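Local coordinates for protein ADP-ribosyltransferase (Staphylococcus aureus, PDB 1OJQ) that transfers a single ADP-ribose group from NAD+ to a target protein, as a C3-type bacterial exoenzyme, at residues A[34-39]-A[136-141]. Numbering follows the deposited sequence.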
ATOM      1  N   TYR A  34       1.852  11.683 -11.449  1.00  4.71           N
ATOM      2  CA  TYR A  34       0.505  11.747 -12.042  1.00  5.76           C
ATOM      3  C   TYR A  34       0.309  10.579 -12.998  1.00  7.30           C
ATOM      4  O   TYR A  34      -0.687   9.863 -12.942  1.00  8.82           O
ATOM      5  CB  TYR A  34       0.257  13.075 -12.771  1.00  7.03           C
ATOM      6  CG  TYR A  34      -1.203  13.254 -13.121  1.00  5.95           C
ATOM      7  CD1 TYR A  34      -2.080  13.888 -12.246  1.00  5.70           C
ATOM      8  CD2 TYR A  34      -1.725  12.789 -14.323  1.00  8.82           C
ATOM      9  CE1 TYR A  34      -3.418  14.062 -12.529  1.00  6.96           C
ATOM     10  CE2 TYR A  34      -3.065  12.954 -14.626  1.00  7.96           C
ATOM     11  CZ  TYR A  34      -3.905  13.588 -13.738  1.00  9.41           C
ATOM     12  OH  TYR A  34      -5.227  13.748 -14.058  1.00  8.69           O
ATOM     13  N   ASN A  35       1.247  10.385 -13.918  1.00  7.42           N
ATOM     14  CA  ASN A  35       1.114   9.296 -14.883  1.00  8.32           C
ATOM     15  C   ASN A  35       1.021   7.935 -14.205  1.00  9.15           C
ATOM     16  O   ASN A  35       0.286   7.062 -14.678  1.00  7.21           O
ATOM     17  CB  ASN A  35       2.270   9.307 -15.886  1.00  6.32           C
ATOM     18  CG  ASN A  35       2.109  10.427 -16.894  1.00  9.21           C
ATOM     19  OD1 ASN A  35       1.008  10.939 -17.139  1.00 13.17           O
ATOM     20  ND2 ASN A  35       3.231  10.828 -17.478  1.00 14.23           N
ATOM     21  N   TYR A  36       1.742   7.732 -13.107  1.00  7.11           N
ATOM     22  CA  TYR A  36       1.624   6.470 -12.377  1.00  6.95           C
ATOM     23  C   TYR A  36       0.200   6.275 -11.877  1.00  6.36           C
ATOM     24  O   TYR A  36      -0.374   5.186 -12.021  1.00  8.96           O
ATOM     25  CB  TYR A  36       2.667   6.392 -11.229  1.00  6.84           C
ATOM     26  CG  TYR A  36       2.576   5.011 -10.593  1.00  6.08           C
ATOM     27  CD1 TYR A  36       3.251   3.945 -11.182  1.00  8.41           C
ATOM     28  CD2 TYR A  36       1.824   4.777  -9.456  1.00  5.25           C
ATOM     29  CE1 TYR A  36       3.171   2.675 -10.614  1.00 10.43           C
ATOM     30  CE2 TYR A  36       1.733   3.511  -8.891  1.00  9.01           C
ATOM     31  CZ  TYR A  36       2.415   2.470  -9.477  1.00  8.39           C
ATOM     32  OH  TYR A  36       2.327   1.205  -8.925  1.00  9.91           O
ATOM     33  N   THR A  37      -0.382   7.302 -11.259  1.00  6.24           N
ATOM     34  CA  THR A  37      -1.733   7.188 -10.716  1.00  7.07           C
ATOM     35  C   THR A  37      -2.767   6.919 -11.807  1.00 11.99           C
ATOM     36  O   THR A  37      -3.745   6.239 -11.506  1.00 12.72           O
ATOM     37  CB  THR A  37      -2.197   8.427  -9.932  1.00 10.04           C
ATOM     38  OG1 THR A  37      -2.369   9.549 -10.820  1.00  8.13           O
ATOM     39  CG2 THR A  37      -1.170   8.807  -8.873  1.00  8.27           C
ATOM     40  N   LYS A  38      -2.564   7.396 -13.025  1.00  8.48           N
ATOM     41  CA  LYS A  38      -3.453   7.178 -14.150  1.00 11.77           C
ATOM     42  C   LYS A  38      -3.489   5.731 -14.648  1.00 10.05           C
ATOM     43  O   LYS A  38      -4.524   5.264 -15.090  1.00 13.08           O
ATOM     44  CB  LYS A  38      -2.977   7.971 -15.378  1.00  9.93           C
ATOM     45  CG  LYS A  38      -2.941   9.469 -15.270  1.00 20.73           C
ATOM     46  CD  LYS A  38      -2.370  10.031 -16.573  1.00 31.35           C
ATOM     47  CE  LYS A  38      -3.450  10.135 -17.638  1.00 23.20           C
ATOM     48  NZ  LYS A  38      -2.860  10.629 -18.924  1.00 13.39           N
ATOM     49  N   ASN A  39      -2.325   5.103 -14.617  1.00 14.05           N
ATOM     50  CA  ASN A  39      -2.012   3.901 -15.388  1.00 21.29           C
ATOM     51  C   ASN A  39      -0.724   3.249 -14.884  1.00  9.64           C
ATOM     52  O   ASN A  39       0.334   3.496 -15.459  1.00 16.97           O
ATOM     53  CB  ASN A  39      -1.857   4.313 -16.843  1.00 22.51           C
ATOM     54  CG  ASN A  39      -1.930   3.231 -17.894  1.00 35.09           C
ATOM     55  OD1 ASN A  39      -2.481   2.145 -17.691  1.00 44.80           O
ATOM     56  ND2 ASN A  39      -1.370   3.553 -19.067  1.00 32.49           N
ATOM     57  N   TYR A 136       5.579  -0.807  -7.295  1.00  6.12           N
ATOM     58  CA  TYR A 136       5.391   0.230  -6.278  1.00  8.17           C
ATOM     59  C   TYR A 136       4.204  -0.133  -5.395  1.00  6.22           C
ATOM     60  O   TYR A 136       3.391  -0.973  -5.783  1.00 10.32           O
ATOM     61  CB  TYR A 136       5.183   1.611  -6.930  1.00  5.12           C
ATOM     62  CG  TYR A 136       6.453   2.013  -7.672  1.00  6.33           C
ATOM     63  CD1 TYR A 136       7.482   2.719  -7.070  1.00  3.13           C
ATOM     64  CD2 TYR A 136       6.583   1.666  -9.017  1.00  8.17           C
ATOM     65  CE1 TYR A 136       8.636   3.077  -7.779  1.00  3.30           C
ATOM     66  CE2 TYR A 136       7.721   2.003  -9.723  1.00  9.00           C
ATOM     67  CZ  TYR A 136       8.738   2.701  -9.106  1.00  7.02           C
ATOM     68  OH  TYR A 136       9.850   3.021  -9.851  1.00  7.92           O
ATOM     69  N   SER A 137       4.073   0.472  -4.210  1.00  6.94           N
ATOM     70  CA  SER A 137       2.920   0.149  -3.366  1.00  5.65           C
ATOM     71  C   SER A 137       2.092   1.406  -3.115  1.00  8.49           C
ATOM     72  O   SER A 137       2.607   2.410  -2.591  1.00 10.50           O
ATOM     73  CB  SER A 137       3.379  -0.405  -2.024  1.00  9.14           C
ATOM     74  OG  SER A 137       4.029  -1.662  -2.161  1.00  8.65           O
ATOM     75  N   SER A 138       0.827   1.341  -3.485  1.00  8.13           N
ATOM     76  CA  SER A 138      -0.087   2.461  -3.282  1.00  9.69           C
ATOM     77  C   SER A 138      -0.859   2.259  -1.986  1.00  9.56           C
ATOM     78  O   SER A 138      -1.475   1.212  -1.841  1.00 11.63           O
ATOM     79  CB  SER A 138      -1.061   2.576  -4.458  1.00 11.73           C
ATOM     80  OG  SER A 138      -0.312   2.746  -5.662  1.00 19.08           O
ATOM     81  N   THR A 139      -0.829   3.217  -1.081  1.00  8.62           N
ATOM     82  CA  THR A 139      -1.428   3.102   0.239  1.00  4.83           C
ATOM     83  C   THR A 139      -2.131   4.413   0.549  1.00  7.63           C
ATOM     84  O   THR A 139      -2.013   5.334  -0.269  1.00  8.08           O
ATOM     85  CB  THR A 139      -0.383   2.836   1.346  1.00  7.48           C
ATOM     86  OG1 THR A 139       0.406   4.027   1.559  1.00  6.91           O
ATOM     87  CG2 THR A 139       0.586   1.735   0.931  1.00  9.17           C
ATOM     88  N   GLN A 140      -2.832   4.499   1.672  1.00  5.53           N
ATOM     89  CA  GLN A 140      -3.473   5.759   2.038  1.00  7.20           C
ATOM     90  C   GLN A 140      -3.368   6.014   3.538  1.00  6.32           C
ATOM     91  O   GLN A 140      -3.343   5.107   4.381  1.00  7.36           O
ATOM     92  CB  GLN A 140      -4.924   5.821   1.563  1.00 16.69           C
ATOM     93  CG  GLN A 140      -5.894   4.763   1.990  1.00 13.95           C
ATOM     94  CD  GLN A 140      -7.237   4.791   1.280  1.00 16.06           C
ATOM     95  OE1 GLN A 140      -7.657   5.773   0.655  1.00 11.91           O
ATOM     96  NE2 GLN A 140      -7.970   3.685   1.380  1.00  4.35           N
ATOM     97  N   LEU A 141      -3.326   7.309   3.871  1.00  4.91           N
ATOM     98  CA  LEU A 141      -3.261   7.676   5.291  1.00  8.08           C
ATOM     99  C   LEU A 141      -4.576   7.475   6.025  1.00  7.59           C
ATOM    100  O   LEU A 141      -4.595   7.196   7.226  1.00 11.35           O
ATOM    101  CB  LEU A 141      -2.890   9.156   5.479  1.00 12.01           C
ATOM    102  CG  LEU A 141      -1.425   9.554   5.383  1.00 14.72           C
ATOM    103  CD1 LEU A 141      -1.319  11.083   5.470  1.00 17.65           C
ATOM    104  CD2 LEU A 141      -0.567   8.874   6.446  1.00  8.04           C
TER
HETATM  105  O   HOH W   1       3.954  -0.941  -9.598  1.00 10.68           O
HETATM  106  O   HOH W   2       0.511   0.730  -7.262  1.00 20.67           O
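Tyr-36 of helix 27-38 reaches across to Tyr-136, the residue just before strand 137-140, and Ser-138, within it. This helix-to-strand contact belongs to the ADP-ribosyltransferase fold and lies beside the NAD+ site. Thr-37, next along the helix, and Gln-140, farther along the strand, are both NAD+-binding residues.

The Tyr-36 side chain carries the contact. Its CB points toward segment 136-141. CG is anti to the backbone N (chi1 -175°), and this torsion places the ring between Tyr-136 and Ser-138. On one side of the ring, Tyr-36 CE1 lies 3.9 Å from Tyr-136 CD2. The two rings form an offset edge-to-face pair. Tyr-136 turns its edge to the face of Tyr-36, with centroids 5.5 Å apart and planes at 71°. On the other side, Tyr-36 CE2 meets Ser-138 OG at 3.9 Å, near the ring plane. Ser-138 OG also makes a weak hydrogen bond to Glu-180, another NAD+-binding residue. CZ packs on Tyr-136 CB. Tyr-36 OH comes within 3.5 Å of Tyr-136 CB.

Leu-68 of helix 59-73 touches both tyrosines, and Leu-182 of strand 180-183 touches Tyr-36 and Ser-138. The hydroxyl of Tyr-136 turns to Asp-69 for its hydrogen bond.

The polar link between the segments runs through two waters near the plane of the Tyr-36 ring. One joins Tyr-36 OH to Ser-138 OG, its O 2.7 Å from Ser-138 OG. The other has its O 2.8 Å from Tyr-36 OH and accepts the backbone N-H of Tyr-136.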